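Local atomic coordinates of 4-amino-4-deoxy-L-arabinose transferase or related glycosyltransferases of PMT family (PDB entry 5EZM), a protein that probably transfers the pentose 4-amino-4-deoxy-L-arabinose from a lipid carrier to lipid A, as a zinc-binding integral membrane glycosyltransferase of the GT-C fold. Residues V40-W45 with M444-L448; V415-M420 with L448-A453. Residue numbers count along the deposited sequence, not the author numbering.

Contact 1: residues V40-W45 with M444-L448. With MPG ([(Z)-octadec-9-enyl] (2R)-2,3-bis(oxidanyl)propanoate), chain V.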
loop_
_atom_site.group_PDB
_atom_site.type_symbol
_atom_site.label_atom_id
_atom_site.label_comp_id
_atom_site.label_asym_id
_atom_site.label_seq_id
_atom_site.Cartn_x
_atom_site.Cartn_y
_atom_site.Cartn_z
ATOM N N VAL A 40 -10.032 20.344 -5.030
ATOM C CA VAL A 40 -11.004 19.259 -5.113
ATOM C C VAL A 40 -10.305 17.916 -5.001
ATOM O O VAL A 40 -10.848 16.970 -4.414
ATOM C CB VAL A 40 -11.821 19.368 -6.413
ATOM C CG1 VAL A 40 -12.787 18.201 -6.534
ATOM C CG2 VAL A 40 -12.571 20.690 -6.450
ATOM N N ALA A 41 -9.081 17.813 -5.524
ATOM C CA ALA A 41 -8.339 16.570 -5.382
ATOM C C ALA A 41 -8.011 16.303 -3.917
ATOM O O ALA A 41 -8.352 15.240 -3.376
ATOM C CB ALA A 41 -7.068 16.620 -6.230
ATOM N N LEU A 42 -7.405 17.289 -3.245
ATOM C CA LEU A 42 -6.853 17.048 -1.915
ATOM C C LEU A 42 -7.944 16.673 -0.925
ATOM O O LEU A 42 -7.781 15.733 -0.138
ATOM C CB LEU A 42 -6.083 18.277 -1.433
ATOM C CG LEU A 42 -4.653 18.423 -1.959
ATOM C CD1 LEU A 42 -4.026 19.730 -1.489
ATOM C CD2 LEU A 42 -3.806 17.234 -1.524
ATOM N N VAL A 43 -9.072 17.385 -0.962
ATOM C CA VAL A 43 -10.167 17.069 -0.052
ATOM C C VAL A 43 -10.681 15.656 -0.310
ATOM O O VAL A 43 -10.993 14.914 0.630
ATOM C CB VAL A 43 -11.282 18.125 -0.163
ATOM C CG1 VAL A 43 -11.772 18.246 -1.596
ATOM C CG2 VAL A 43 -12.429 17.795 0.779
ATOM N N VAL A 44 -10.741 15.241 -1.580
ATOM C CA VAL A 44 -11.134 13.862 -1.849
ATOM C C VAL A 44 -10.028 12.918 -1.404
ATOM O O VAL A 44 -10.298 11.803 -0.939
ATOM C CB VAL A 44 -11.488 13.680 -3.338
ATOM C CG1 VAL A 44 -11.670 12.203 -3.686
ATOM C CG2 VAL A 44 -12.754 14.454 -3.672
ATOM N N TRP A 45 -8.774 13.366 -1.496
ATOM C CA TRP A 45 -7.641 12.515 -1.153
ATOM C C TRP A 45 -7.677 12.101 0.312
ATOM O O TRP A 45 -7.416 10.937 0.642
ATOM C CB TRP A 45 -6.341 13.247 -1.479
ATOM C CG TRP A 45 -5.108 12.412 -1.362
ATOM C CD1 TRP A 45 -4.320 12.262 -0.258
ATOM C CD2 TRP A 45 -4.506 11.626 -2.397
ATOM N NE1 TRP A 45 -3.269 11.425 -0.541
ATOM C CE2 TRP A 45 -3.362 11.020 -1.847
ATOM C CE3 TRP A 45 -4.827 11.373 -3.733
ATOM C CZ2 TRP A 45 -2.536 10.178 -2.588
ATOM C CZ3 TRP A 45 -4.008 10.536 -4.466
ATOM C CH2 TRP A 45 -2.876 9.950 -3.893
ATOM N N MET A 444 -9.364 13.649 -13.625
ATOM C CA MET A 444 -10.184 13.865 -12.435
ATOM C C MET A 444 -11.370 12.906 -12.404
ATOM O O MET A 444 -11.697 12.340 -11.351
ATOM C CB MET A 444 -10.662 15.314 -12.382
ATOM C CG MET A 444 -11.678 15.595 -11.288
ATOM S SD MET A 444 -11.016 15.378 -9.625
ATOM C CE MET A 444 -9.906 16.778 -9.499
ATOM N N GLY A 445 -12.018 12.703 -13.552
ATOM C CA GLY A 445 -13.113 11.751 -13.609
ATOM C C GLY A 445 -12.670 10.339 -13.284
ATOM O O GLY A 445 -13.346 9.621 -12.543
ATOM N N MET A 446 -11.524 9.923 -13.829
ATOM C CA MET A 446 -10.994 8.596 -13.527
ATOM C C MET A 446 -10.688 8.454 -12.044
ATOM O O MET A 446 -11.050 7.453 -11.416
ATOM C CB MET A 446 -9.741 8.330 -14.361
ATOM C CG MET A 446 -10.024 8.104 -15.823
ATOM S SD MET A 446 -11.035 6.635 -16.047
ATOM C CE MET A 446 -12.049 7.151 -17.422
ATOM N N TYR A 447 -10.019 9.455 -11.466
ATOM C CA TYR A 447 -9.637 9.385 -10.060
ATOM C C TYR A 447 -10.863 9.292 -9.162
ATOM O O TYR A 447 -10.916 8.458 -8.249
ATOM C CB TYR A 447 -8.786 10.599 -9.693
ATOM C CG TYR A 447 -8.634 10.810 -8.205
ATOM C CD1 TYR A 447 -7.927 9.906 -7.426
ATOM C CD2 TYR A 447 -9.192 11.917 -7.582
ATOM C CE1 TYR A 447 -7.784 10.095 -6.069
ATOM C CE2 TYR A 447 -9.050 12.117 -6.227
ATOM C CZ TYR A 447 -8.346 11.203 -5.476
ATOM O OH TYR A 447 -8.205 11.396 -4.123
ATOM N N LEU A 448 -11.865 10.140 -9.409
ATOM C CA LEU A 448 -13.101 10.041 -8.642
ATOM C C LEU A 448 -13.767 8.686 -8.852
ATOM O O LEU A 448 -14.342 8.117 -7.918
ATOM C CB LEU A 448 -14.051 11.177 -9.021
ATOM C CG LEU A 448 -13.587 12.600 -8.699
ATOM C CD1 LEU A 448 -14.636 13.620 -9.116
ATOM C CD2 LEU A 448 -13.248 12.747 -7.225
HETATM C C2 MPG V . -14.731 20.364 -2.203
HETATM C C3 MPG V . -14.785 19.381 -3.366
HETATM C C4 MPG V . -15.572 18.119 -3.045
HETATM C C5 MPG V . -15.645 17.168 -4.253
HETATM C C6 MPG V . -16.758 16.115 -4.119
HETATM C C7 MPG V . -17.056 15.419 -5.460
HETATM C C1 MPG V . -13.947 21.634 -2.554
#
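Two helices can run side by side without their backbones coming close, provided long side chains fill the space between them. Here the segment axes stay 11.6 Å apart and run nearly parallel, 9° between their N-to-C directions, with V44 CA and L448 CA 8.0 Å apart. Apolar packing forms two groups. Towards the N-terminal end, M444 folds its side chain (chi2 and chi3 both p) so that its methyl CE reaches 4.3 Å from A41 CB and 4.4 Å from V40 CG1. Further along, V44 CG1 packs against both Y447 CE2 (3.7 Å) and L448 CD2 (3.9 Å).

Y447, with chi1 near 180°, spans most of the gap. Its ring carbon CZ lies 3.9 Å from W45 CE3, and its OH reaches 3.2 Å from W45 CA. That hydroxyl lies 3.3 Å from W45 N, but the angle is poor and no hydrogen bond forms: W45 N already donates to A41 O (2.7 Å).

The lipid MPG approaches V43 CG1 (3.7 Å) and V40 CG1 (3.8 Å). This buried contact joins helices 31-47 and 435-456, predicted transmembrane and distant in sequence, within the helical bundle; W45 packs on helices 112-133 and 149-155, M446 on 403-430.

Contact 2: residues V415-M420 with L448-A453; sequences VAFVVM and LGFTVA
Close helix packing needs small residues where the backbones meet, and segments 415-420 and 448-453 illustrate the principle. Both are regular alpha-helix, with i to i+4 bonds such as M420 N to A416 O (3.0 Å) and A453 N to G449 O (2.9 Å). They run antiparallel at 175°, their axes only 7.8 Å apart. The register is set by A416 and G449, whose CA atoms lie 4.4 Å apart.

The hollow over G449 is filled by V419 CG1 (chi1 near +60°), 3.5 Å from G449 CA, and by M420 CG, which would clash at 2.6 Å with a CB on G449. A416 CB presses in beside them, 3.2 Å from G449 O, and also approaches A453 CB (3.9 Å) and V452 CG1 (4.1 Å). V452, chi1 t, meets V415 CG1 through its own CG1 at 4.0 Å, and V419 CG2 lies 4.3 Å from L448 CB.

On another flank, M420 (m, t, t) extends its methyl over the face of F450 (chi1 m). CE stands 3.4 Å from the ring centroid, 6° off the normal, in a CH-pi contact; SD, 4.6 Å from the centroid and oblique, adds a Met-aromatic contact.

With no hydrogen bond across the segments, this hairpin of predicted transmembrane helices is joined here by close apolar packing and a methyl-on-ring contact, chemistry suited to a membrane interior.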
loop_
_atom_site.group_PDB
_atom_site.type_symbol
_atom_site.label_atom_id
_atom_site.label_comp_id
_atom_site.label_asym_id
_atom_site.label_seq_id
_atom_site.Cartn_x
_atom_site.Cartn_y
_atom_site.Cartn_z
ATOM N N VAL A 415 -21.705 2.724 -10.398
ATOM C CA VAL A 415 -21.576 4.165 -10.201
ATOM C C VAL A 415 -20.173 4.629 -10.576
ATOM O O VAL A 415 -19.998 5.681 -11.206
ATOM C CB VAL A 415 -21.931 4.543 -8.749
ATOM C CG1 VAL A 415 -21.502 5.971 -8.440
ATOM C CG2 VAL A 415 -23.423 4.380 -8.508
ATOM N N ALA A 416 -19.154 3.846 -10.209
ATOM C CA ALA A 416 -17.778 4.219 -10.528
ATOM C C ALA A 416 -17.576 4.342 -12.035
ATOM O O ALA A 416 -17.045 5.347 -12.527
ATOM C CB ALA A 416 -16.806 3.201 -9.928
ATOM N N PHE A 417 -18.004 3.331 -12.794
ATOM C CA PHE A 417 -17.857 3.442 -14.242
ATOM C C PHE A 417 -18.728 4.557 -14.809
ATOM O O PHE A 417 -18.383 5.147 -15.841
ATOM C CB PHE A 417 -18.169 2.106 -14.915
ATOM C CG PHE A 417 -17.064 1.095 -14.779
ATOM C CD1 PHE A 417 -15.850 1.293 -15.417
ATOM C CD2 PHE A 417 -17.235 -0.043 -14.009
ATOM C CE1 PHE A 417 -14.828 0.372 -15.292
ATOM C CE2 PHE A 417 -16.216 -0.970 -13.879
ATOM C CZ PHE A 417 -15.010 -0.763 -14.522
ATOM N N VAL A 418 -19.839 4.882 -14.143
ATOM C CA VAL A 418 -20.685 5.970 -14.625
ATOM C C VAL A 418 -19.970 7.309 -14.474
ATOM O O VAL A 418 -19.963 8.129 -15.398
ATOM C CB VAL A 418 -22.048 5.964 -13.910
ATOM C CG1 VAL A 418 -22.762 7.292 -14.110
ATOM C CG2 VAL A 418 -22.913 4.838 -14.450
ATOM N N VAL A 419 -19.346 7.551 -13.317
ATOM C CA VAL A 419 -18.635 8.816 -13.152
ATOM C C VAL A 419 -17.414 8.859 -14.066
ATOM O O VAL A 419 -17.047 9.932 -14.569
ATOM C CB VAL A 419 -18.271 9.068 -11.670
ATOM C CG1 VAL A 419 -17.527 7.908 -11.079
ATOM C CG2 VAL A 419 -17.448 10.340 -11.516
ATOM N N MET A 420 -16.786 7.708 -14.328
ATOM C CA MET A 420 -15.748 7.670 -15.356
ATOM C C MET A 420 -16.295 8.142 -16.699
ATOM O O MET A 420 -15.680 8.975 -17.377
ATOM C CB MET A 420 -15.173 6.261 -15.488
ATOM C CG MET A 420 -14.345 5.803 -14.308
ATOM S SD MET A 420 -13.683 4.147 -14.569
ATOM C CE MET A 420 -13.173 3.729 -12.903
ATOM N N LEU A 448 -11.865 10.140 -9.409
ATOM C CA LEU A 448 -13.101 10.041 -8.642
ATOM C C LEU A 448 -13.767 8.686 -8.852
ATOM O O LEU A 448 -14.342 8.117 -7.918
ATOM C CB LEU A 448 -14.051 11.177 -9.021
ATOM C CG LEU A 448 -13.587 12.600 -8.699
ATOM C CD1 LEU A 448 -14.636 13.620 -9.116
ATOM C CD2 LEU A 448 -13.248 12.747 -7.225
ATOM N N GLY A 449 -13.684 8.148 -10.068
ATOM C CA GLY A 449 -14.262 6.856 -10.375
ATOM C C GLY A 449 -13.662 5.730 -9.563
ATOM O O GLY A 449 -14.373 5.021 -8.843
ATOM N N PHE A 450 -12.343 5.560 -9.662
ATOM C CA PHE A 450 -11.690 4.506 -8.898
ATOM C C PHE A 450 -11.784 4.758 -7.400
ATOM O O PHE A 450 -11.789 3.803 -6.614
ATOM C CB PHE A 450 -10.235 4.364 -9.341
ATOM C CG PHE A 450 -10.084 3.756 -10.705
ATOM C CD1 PHE A 450 -10.259 2.394 -10.892
ATOM C CD2 PHE A 450 -9.783 4.544 -11.801
ATOM C CE1 PHE A 450 -10.129 1.829 -12.144
ATOM C CE2 PHE A 450 -9.652 3.983 -13.055
ATOM C CZ PHE A 450 -9.826 2.622 -13.225
ATOM N N THR A 451 -11.869 6.024 -6.986
ATOM C CA THR A 451 -12.120 6.312 -5.578
ATOM C C THR A 451 -13.468 5.749 -5.150
ATOM O O THR A 451 -13.583 5.114 -4.095
ATOM C CB THR A 451 -12.053 7.817 -5.317
ATOM O OG1 THR A 451 -10.705 8.275 -5.494
ATOM C CG2 THR A 451 -12.504 8.131 -3.897
ATOM N N VAL A 452 -14.504 5.959 -5.968
ATOM C CA VAL A 452 -15.807 5.371 -5.669
ATOM C C VAL A 452 -15.710 3.852 -5.649
ATOM O O VAL A 452 -16.310 3.189 -4.796
ATOM C CB VAL A 452 -16.865 5.857 -6.678
ATOM C CG1 VAL A 452 -18.165 5.085 -6.493
ATOM C CG2 VAL A 452 -17.105 7.349 -6.517
ATOM N N ALA A 453 -14.944 3.275 -6.579
ATOM C CA ALA A 453 -14.785 1.826 -6.592
ATOM C C ALA A 453 -14.110 1.324 -5.321
ATOM O O ALA A 453 -14.410 0.218 -4.856
ATOM C CB ALA A 453 -13.997 1.391 -7.826
#

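Helix 435-456 packs against helix 31-47 in contact 1 and against helix 403-430 in contact 2. The contact centres are about 11 Å apart and share L448, whose CD2 serves contact 1 and whose CB serves contact 2. They also touch directly: M446 CE lies 3.8 Å from M420 CB, and V44 CG1 lies 4.2 Å from T451 CG2. One helix thus accommodates two spacings, with segment axes 11.6 Å apart in contact 1 and 7.8 Å in contact 2. Both contacts lie away from the zinc site of E87, H268 and H270, yet both border lipid: MPG lies against V40, and V452 and A453 touch two different MPG molecules.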